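Local coordinates for protein terminal uridylyltransferase 1 (Trypanosoma brucei, PDB 5HZD) that adds uridines from UTP to the 3' ends of guide RNAs, ribosomal RNAs and some mRNAs during mitochondrial RNA editing, at residues 299-304 and 374-379. Residues are numbered along the deposited sequence; the frame is centred on the assembly and turned at random. Where two conformers were deposited one is given.
Sequences LLRKYL and RYTPMI
Arg374 and Arg301 meet by their guanidinium groups, between a loop and a helix in the catalytic core of a polymerase-beta-like nucleotidyltransferase. The helix, 292-304, follows the last strand of the palm sheet in sequence and begins in the UTP-binding residues Gly293 to Ser297. The loop joins helix 336-349 to helix 385-409. This is a thin surface contact, with 125 Å² buried in all. Arg374 brings its NH2 to 3.5 Å from NH2 of Arg301. That Arg301 nitrogen sits over one face of the Arg374 guanidinium, shifted toward its rim. The two planes are 43° apart, so this is not a parallel stack, and the side chains cross at roughly a right angle. The approach is doubtful in part: it holds for one of two modelled Arg301 conformers, and a crystal neighbour touching Arg374 may influence it. The like charges lie close, and solvent and a long, weak ion pair of Arg374 NE with Asp370 may temper them. Arg301 reaches the loop on an extended chain, with CG anti to the backbone N (chi1 -171°). Arg374 bends at chi3 (-65°), and its guanidinium lies with one face to Arg301 NH2. The carbonyl of Arg374 adds a water link. One water is placed to donate to Arg374 O at 2.8 Å, though other acceptors may compete, and it accepts a weak bond from Arg301 NE at 3.3 Å. Tyr375 turns away from the helix, and its OH bonds Asp77. Thr376 points back toward it, and its OG1 lies obliquely to the Arg301 guanidinium, 4.2 Å from NH2. Residues 374-379 appear to be held mainly by other parts of the fold: Thr376 bonds Gly116 through its backbone and Arg311 NH1 through its O, and Pro377 O bonds Arg311 NH2.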
loop_
_atom_site.group_PDB
_atom_site.type_symbol
_atom_site.label_atom_id
_atom_site.label_comp_id
_atom_site.label_asym_id
_atom_site.label_seq_id
_atom_site.Cartn_x
_atom_site.Cartn_y
_atom_site.Cartn_z
ATOM N N LEU A 299 7.829 1.715 8.851
ATOM C CA LEU A 299 9.252 1.487 8.534
ATOM C C LEU A 299 9.615 2.106 7.174
ATOM O O LEU A 299 10.654 2.796 7.056
ATOM C CB LEU A 299 9.536 -0.018 8.480
ATOM C CG LEU A 299 10.988 -0.379 8.108
ATOM C CD1 LEU A 299 11.983 0.236 9.075
ATOM C CD2 LEU A 299 11.108 -1.916 8.053
ATOM N N LEU A 300 8.756 1.873 6.175
ATOM C CA LEU A 300 8.986 2.449 4.848
ATOM C C LEU A 300 9.044 3.951 4.948
ATOM O O LEU A 300 9.932 4.559 4.359
ATOM C CB LEU A 300 7.916 2.035 3.820
ATOM C CG LEU A 300 7.864 0.534 3.475
ATOM C CD1 LEU A 300 6.811 0.288 2.459
ATOM C CD2 LEU A 300 9.204 0.062 2.907
ATOM N N ARG A 301 8.115 4.565 5.690
ATOM C CA ARG A 301 8.079 6.029 5.758
ATOM C C ARG A 301 9.373 6.612 6.305
ATOM O O ARG A 301 9.917 7.600 5.754
ATOM C CB ARG A 301 6.889 6.481 6.607
ATOM C CG ARG A 301 6.653 7.959 6.539
ATOM C CD ARG A 301 5.541 8.357 7.490
ATOM N NE ARG A 301 5.509 9.813 7.582
ATOM C CZ ARG A 301 6.233 10.548 8.441
ATOM N NH1 ARG A 301 7.032 9.979 9.346
ATOM N NH2 ARG A 301 6.151 11.871 8.398
ATOM N N LYS A 302 9.911 6.008 7.358
ATOM C CA LYS A 302 11.135 6.508 7.963
ATOM C C LYS A 302 12.296 6.466 6.966
ATOM O O LYS A 302 13.020 7.458 6.794
ATOM C CB LYS A 302 11.434 5.682 9.208
ATOM C CG LYS A 302 12.548 6.234 10.044
ATOM C CD LYS A 302 12.595 5.515 11.395
ATOM C CE LYS A 302 13.727 6.035 12.268
ATOM N NZ LYS A 302 13.582 7.478 12.652
ATOM N N TYR A 303 12.447 5.346 6.268
ATOM C CA TYR A 303 13.464 5.278 5.226
ATOM C C TYR A 303 13.227 6.254 4.069
ATOM O O TYR A 303 14.151 6.965 3.643
ATOM C CB TYR A 303 13.520 3.851 4.669
ATOM C CG TYR A 303 14.447 2.921 5.408
ATOM C CD1 TYR A 303 15.828 3.146 5.393
ATOM C CD2 TYR A 303 13.972 1.778 6.034
ATOM C CE1 TYR A 303 16.713 2.252 6.012
ATOM C CE2 TYR A 303 14.872 0.875 6.671
ATOM C CZ TYR A 303 16.223 1.137 6.634
ATOM O OH TYR A 303 17.097 0.234 7.230
ATOM N N LEU A 304 12.009 6.290 3.550
ATOM C CA LEU A 304 11.799 7.021 2.297
ATOM C C LEU A 304 11.790 8.534 2.484
ATOM O O LEU A 304 12.031 9.283 1.532
ATOM C CB LEU A 304 10.507 6.542 1.638
ATOM C CG LEU A 304 10.537 5.075 1.192
ATOM C CD1 LEU A 304 9.241 4.758 0.515
ATOM C CD2 LEU A 304 11.703 4.802 0.214
ATOM N N ARG A 374 0.598 11.787 8.133
ATOM C CA ARG A 374 1.118 13.141 7.979
ATOM C C ARG A 374 1.533 13.419 6.534
ATOM O O ARG A 374 2.170 12.569 5.872
ATOM C CB ARG A 374 2.260 13.375 8.966
ATOM C CG ARG A 374 1.712 13.594 10.392
ATOM C CD ARG A 374 2.742 14.180 11.339
ATOM N NE ARG A 374 3.833 13.243 11.540
ATOM C CZ ARG A 374 5.104 13.592 11.666
ATOM N NH1 ARG A 374 5.456 14.876 11.619
ATOM N NH2 ARG A 374 6.027 12.648 11.843
ATOM N N TYR A 375 1.160 14.597 6.064
ATOM C CA TYR A 375 1.450 15.003 4.700
ATOM C C TYR A 375 2.836 15.653 4.605
ATOM O O TYR A 375 3.155 16.569 5.374
ATOM C CB TYR A 375 0.362 15.974 4.193
ATOM C CG TYR A 375 0.679 16.518 2.810
ATOM C CD1 TYR A 375 0.441 15.756 1.678
ATOM C CD2 TYR A 375 1.249 17.781 2.658
ATOM C CE1 TYR A 375 0.782 16.243 0.401
ATOM C CE2 TYR A 375 1.577 18.288 1.409
ATOM C CZ TYR A 375 1.340 17.497 0.275
ATOM O OH TYR A 375 1.698 18.030 -0.964
ATOM N N THR A 376 3.645 15.176 3.657
ATOM C CA THR A 376 4.924 15.800 3.326
ATOM C C THR A 376 4.980 15.953 1.805
ATOM O O THR A 376 4.895 14.942 1.088
ATOM C CB THR A 376 6.105 14.879 3.731
ATOM O OG1 THR A 376 6.030 14.585 5.139
ATOM C CG2 THR A 376 7.419 15.572 3.431
ATOM N N PRO A 377 5.126 17.189 1.303
ATOM C CA PRO A 377 5.179 17.403 -0.153
ATOM C C PRO A 377 6.307 16.599 -0.787
ATOM O O PRO A 377 7.355 16.446 -0.166
ATOM C CB PRO A 377 5.540 18.887 -0.305
ATOM C CG PRO A 377 5.314 19.509 1.027
ATOM C CD PRO A 377 5.284 18.424 2.075
ATOM N N MET A 378 6.070 16.102 -2.000
ATOM C CA MET A 378 7.079 15.364 -2.754
ATOM C C MET A 378 8.358 16.159 -3.008
ATOM O O MET A 378 9.459 15.577 -3.019
ATOM C CB MET A 378 6.457 14.873 -4.074
ATOM C CG MET A 378 7.232 13.767 -4.779
ATOM S SD MET A 378 7.478 12.288 -3.788
ATOM C CE MET A 378 5.809 11.786 -3.417
ATOM N N ILE A 379 8.220 17.474 -3.220
ATOM C CA ILE A 379 9.379 18.330 -3.416
ATOM C C ILE A 379 9.164 19.614 -2.615
ATOM O O ILE A 379 8.037 20.112 -2.494
ATOM C CB ILE A 379 9.623 18.617 -4.911
ATOM C CG1 ILE A 379 10.938 19.373 -5.104
ATOM C CG2 ILE A 379 8.463 19.390 -5.508
ATOM C CD1 ILE A 379 11.436 19.356 -6.576
HETATM O O HOH W 1 2.561 9.830 6.096
#